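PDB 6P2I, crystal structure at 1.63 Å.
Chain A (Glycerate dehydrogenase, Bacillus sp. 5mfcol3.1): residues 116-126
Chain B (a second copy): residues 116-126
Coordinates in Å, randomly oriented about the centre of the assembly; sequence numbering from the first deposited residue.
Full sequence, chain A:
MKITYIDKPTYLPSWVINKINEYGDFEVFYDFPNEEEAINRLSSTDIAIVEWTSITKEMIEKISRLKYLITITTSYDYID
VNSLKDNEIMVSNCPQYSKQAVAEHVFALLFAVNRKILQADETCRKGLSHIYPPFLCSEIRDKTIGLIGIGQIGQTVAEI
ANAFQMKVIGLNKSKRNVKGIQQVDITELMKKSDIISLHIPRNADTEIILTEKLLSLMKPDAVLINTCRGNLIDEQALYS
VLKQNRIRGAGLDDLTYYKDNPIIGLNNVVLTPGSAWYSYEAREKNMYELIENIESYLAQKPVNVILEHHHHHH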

# COMPACT_ATOMS: atom_id res chain seq x y z
N LYS A 116 -9.77 -0.49 -0.98
CA LYS A 116 -10.80 -0.28 0.04
C LYS A 116 -10.50 -1.12 1.27
O LYS A 116 -11.36 -1.83 1.80
CB LYS A 116 -12.20 -0.57 -0.51
CG LYS A 116 -12.64 0.39 -1.60
CD LYS A 116 -14.10 0.14 -2.02
CE LYS A 116 -14.53 1.11 -3.11
NZ LYS A 116 -13.82 0.86 -4.40
N ILE A 117 -9.25 -1.01 1.74
CA ILE A 117 -8.77 -1.82 2.86
C ILE A 117 -9.67 -1.67 4.08
O ILE A 117 -9.94 -2.65 4.79
CB ILE A 117 -7.31 -1.47 3.18
CG1 ILE A 117 -6.39 -1.93 2.04
CG2 ILE A 117 -6.88 -2.10 4.50
CD1 ILE A 117 -6.25 -3.46 1.92
N LEU A 118 -10.13 -0.45 4.38
CA LEU A 118 -11.00 -0.26 5.54
C LEU A 118 -12.25 -1.12 5.44
O LEU A 118 -12.62 -1.83 6.38
CB LEU A 118 -11.36 1.22 5.69
CG LEU A 118 -10.17 2.16 5.90
CD1 LEU A 118 -10.65 3.60 5.96
CD2 LEU A 118 -9.43 1.78 7.18
N GLN A 119 -12.93 -1.06 4.28
CA GLN A 119 -14.16 -1.82 4.09
C GLN A 119 -13.89 -3.31 3.96
O GLN A 119 -14.70 -4.14 4.38
CB GLN A 119 -14.90 -1.33 2.85
CG GLN A 119 -15.57 0.03 2.98
CD GLN A 119 -14.61 1.20 2.76
OE1 GLN A 119 -13.47 1.02 2.33
NE2 GLN A 119 -15.08 2.40 3.06
N ALA A 120 -12.75 -3.65 3.36
CA ALA A 120 -12.40 -5.05 3.14
C ALA A 120 -12.15 -5.75 4.46
O ALA A 120 -12.64 -6.86 4.70
CB ALA A 120 -11.17 -5.14 2.24
N ASP A 121 -11.40 -5.10 5.35
CA ASP A 121 -11.16 -5.68 6.65
C ASP A 121 -12.46 -5.80 7.44
O ASP A 121 -12.72 -6.83 8.06
CB ASP A 121 -10.13 -4.84 7.40
CG ASP A 121 -9.79 -5.41 8.74
OD1 ASP A 121 -8.83 -6.19 8.81
OD2 ASP A 121 -10.49 -5.08 9.74
N GLU A 122 -13.29 -4.75 7.41
CA GLU A 122 -14.54 -4.78 8.16
C GLU A 122 -15.44 -5.91 7.67
O GLU A 122 -16.12 -6.56 8.47
CB GLU A 122 -15.25 -3.44 8.05
CG GLU A 122 -16.44 -3.30 8.99
CD GLU A 122 -17.36 -2.16 8.61
OE1 GLU A 122 -17.01 -1.38 7.69
OE2 GLU A 122 -18.44 -2.03 9.23
N THR A 123 -15.44 -6.15 6.36
CA THR A 123 -16.18 -7.27 5.79
C THR A 123 -15.78 -8.59 6.42
O THR A 123 -16.63 -9.39 6.83
CB THR A 123 -15.94 -7.31 4.27
OG1 THR A 123 -16.47 -6.11 3.68
CG2 THR A 123 -16.58 -8.54 3.63
N CYS A 124 -14.46 -8.84 6.50
CA CYS A 124 -13.98 -10.08 7.11
C CYS A 124 -14.31 -10.15 8.60
O CYS A 124 -14.62 -11.24 9.11
CB CYS A 124 -12.48 -10.22 6.90
SG CYS A 124 -11.99 -10.26 5.16
N ARG A 125 -14.25 -9.02 9.32
CA ARG A 125 -14.58 -9.04 10.74
C ARG A 125 -16.05 -9.40 10.96
O ARG A 125 -16.42 -9.88 12.03
CB ARG A 125 -14.27 -7.70 11.41
CG ARG A 125 -12.91 -7.12 11.07
CD ARG A 125 -11.78 -7.75 11.88
NE ARG A 125 -10.50 -7.18 11.47
CZ ARG A 125 -9.35 -7.38 12.10
NH1 ARG A 125 -9.30 -8.13 13.19
NH2 ARG A 125 -8.24 -6.81 11.63
N LYS A 126 -16.89 -9.16 9.95
CA LYS A 126 -18.28 -9.58 9.98
C LYS A 126 -18.45 -11.06 9.65
O LYS A 126 -19.57 -11.56 9.68
CB LYS A 126 -19.10 -8.76 8.99
CG LYS A 126 -19.40 -7.34 9.43
CD LYS A 126 -20.46 -6.73 8.51
CE LYS A 126 -20.95 -5.40 9.04
NZ LYS A 126 -20.17 -4.28 8.45
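Chain B 116-126: KILQADETCRK

Each copy of the glycerate dehydrogenase contributes one short helix, residues 117-125, and chain B repeats the backbone of chain A closely. K116 stands at the N-cap position in both chains with positive phi (50/50 in A, 48/50 in B); it also closes a preceding helix in a Schellman motif, so the chain turns at this residue and starts a new helix at once. In chain B the first turn is fastened by A120(B) N to K116(B) O at 2.8 Å and D121(B) N to I117(B) O at 2.9 Å, and regular i to i+4 bonds continue to K126(B) N on E122(B) O at 3.1 Å. The two helices cross steeply: their N-to-C directions make an angle of 108° (signed crossing angle -108°), and their axes come no nearer than 10.6 Å. The backbones are nearest at L118, where CA of L118(A) and CA of L118(B) lie 6.4 Å apart.

The contact is nearly symmetric and buries 293 Å², both sides summed, with L118 giving the largest share in each chain. The CA-to-CB bond of L118(B) points sideways, but its m,t rotamer brings the end of the side chain nearer to chain A, where it sits as a knob among I117(A), L118(A), D121(A) and R125(A). L118(A) fills the equivalent hole in chain B. The two knobs touch each other, CD2 of L118(B) lying 3.8 Å from CD2 of L118(A). CD2 of L118(B) also lies 4.5 Å from CG2 of I117(A), and in the reciprocal contact CD2 of L118(A) is 4.3 Å from CG2 of I117(B).

The other methyl meets the polar part of the hole: CD1 of L118(B) is 3.6 Å from OD1 of D121(A) and 4.0 Å from NH2 of R125(A). Chain B returns the same pattern, with OD1 of D121(B) 3.6 Å and NH2 of R125(B) 3.9 Å from CD1 of L118(A). These are packing contacts, and no hydrogen bond joins the two stretches. The charges are instead paired within each helix, one turn apart. R125(B) donates from NE to OD2 of D121(B) at 2.7 Å and from NH2 to OD1 of D121(B) at 2.8 Å, a two-pronged salt bridge that holds the acid and the guanidinium together beside the leucine. Away from the contact, T123(B) OG1 donates to the backbone O of Q119(B) at 2.8 Å.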

# COMPACT_ATOMS: atom_id res chain seq x y z
N LYS B 116 -0.14 0.61 10.04
CA LYS B 116 -1.31 0.48 10.92
C LYS B 116 -2.46 1.34 10.43
O LYS B 116 -3.08 2.10 11.18
CB LYS B 116 -0.94 0.80 12.37
CG LYS B 116 0.02 -0.23 12.98
CD LYS B 116 0.33 0.11 14.45
CE LYS B 116 1.34 -0.87 15.04
NZ LYS B 116 2.70 -0.74 14.41
N ILE B 117 -2.75 1.21 9.13
CA ILE B 117 -3.76 2.04 8.47
C ILE B 117 -5.11 1.98 9.18
O ILE B 117 -5.81 3.00 9.30
CB ILE B 117 -3.89 1.61 6.99
CG1 ILE B 117 -2.65 2.02 6.19
CG2 ILE B 117 -5.19 2.14 6.38
CD1 ILE B 117 -2.50 3.54 5.99
N LEU B 118 -5.51 0.79 9.65
CA LEU B 118 -6.80 0.67 10.32
C LEU B 118 -6.86 1.56 11.55
O LEU B 118 -7.81 2.33 11.73
CB LEU B 118 -7.06 -0.79 10.72
CG LEU B 118 -7.16 -1.81 9.57
CD1 LEU B 118 -7.24 -3.22 10.13
CD2 LEU B 118 -8.37 -1.50 8.70
N GLN B 119 -5.84 1.48 12.41
CA GLN B 119 -5.81 2.29 13.62
C GLN B 119 -5.54 3.75 13.32
O GLN B 119 -6.02 4.63 14.05
CB GLN B 119 -4.75 1.76 14.59
CG GLN B 119 -5.10 0.45 15.27
CD GLN B 119 -4.52 -0.76 14.55
OE1 GLN B 119 -4.05 -0.68 13.40
NE2 GLN B 119 -4.56 -1.91 15.23
N ALA B 120 -4.74 4.03 12.29
CA ALA B 120 -4.43 5.42 11.96
C ALA B 120 -5.68 6.14 11.48
O ALA B 120 -5.94 7.28 11.89
CB ALA B 120 -3.32 5.50 10.91
N ASP B 121 -6.46 5.48 10.64
CA ASP B 121 -7.70 6.09 10.17
C ASP B 121 -8.67 6.30 11.32
O ASP B 121 -9.29 7.36 11.43
CB ASP B 121 -8.31 5.23 9.07
CG ASP B 121 -9.57 5.83 8.52
OD1 ASP B 121 -9.47 6.57 7.51
OD2 ASP B 121 -10.65 5.58 9.10
N GLU B 122 -8.79 5.31 12.20
CA GLU B 122 -9.69 5.44 13.34
C GLU B 122 -9.28 6.61 14.23
O GLU B 122 -10.14 7.33 14.73
CB GLU B 122 -9.72 4.13 14.12
CG GLU B 122 -10.52 4.22 15.41
CD GLU B 122 -10.45 2.94 16.24
OE1 GLU B 122 -9.38 2.32 16.30
OE2 GLU B 122 -11.49 2.57 16.83
N THR B 123 -7.97 6.83 14.39
CA THR B 123 -7.49 7.96 15.19
C THR B 123 -8.00 9.28 14.63
O THR B 123 -8.46 10.15 15.37
CB THR B 123 -5.96 7.94 15.22
OG1 THR B 123 -5.50 6.73 15.84
CG2 THR B 123 -5.40 9.15 15.96
N CYS B 124 -7.91 9.43 13.31
CA CYS B 124 -8.38 10.66 12.66
C CYS B 124 -9.89 10.81 12.78
O CYS B 124 -10.39 11.92 12.96
CB CYS B 124 -7.95 10.67 11.20
SG CYS B 124 -6.17 10.68 10.95
N ARG B 125 -10.64 9.70 12.66
CA ARG B 125 -12.09 9.80 12.80
C ARG B 125 -12.48 10.25 14.20
O ARG B 125 -13.55 10.83 14.39
CB ARG B 125 -12.78 8.47 12.49
CG ARG B 125 -12.33 7.76 11.24
CD ARG B 125 -12.86 8.40 9.98
NE ARG B 125 -12.26 7.75 8.82
CZ ARG B 125 -12.68 7.88 7.57
NH1 ARG B 125 -13.74 8.63 7.29
NH2 ARG B 125 -12.04 7.24 6.60
N LYS B 126 -11.62 9.98 15.18
CA LYS B 126 -11.85 10.49 16.53
C LYS B 126 -11.41 11.94 16.68
O LYS B 126 -11.49 12.47 17.79
CB LYS B 126 -11.13 9.60 17.54
CG LYS B 126 -11.61 8.15 17.52
CD LYS B 126 -11.05 7.34 18.67
CE LYS B 126 -9.55 7.19 18.57
NZ LYS B 126 -8.96 6.71 19.85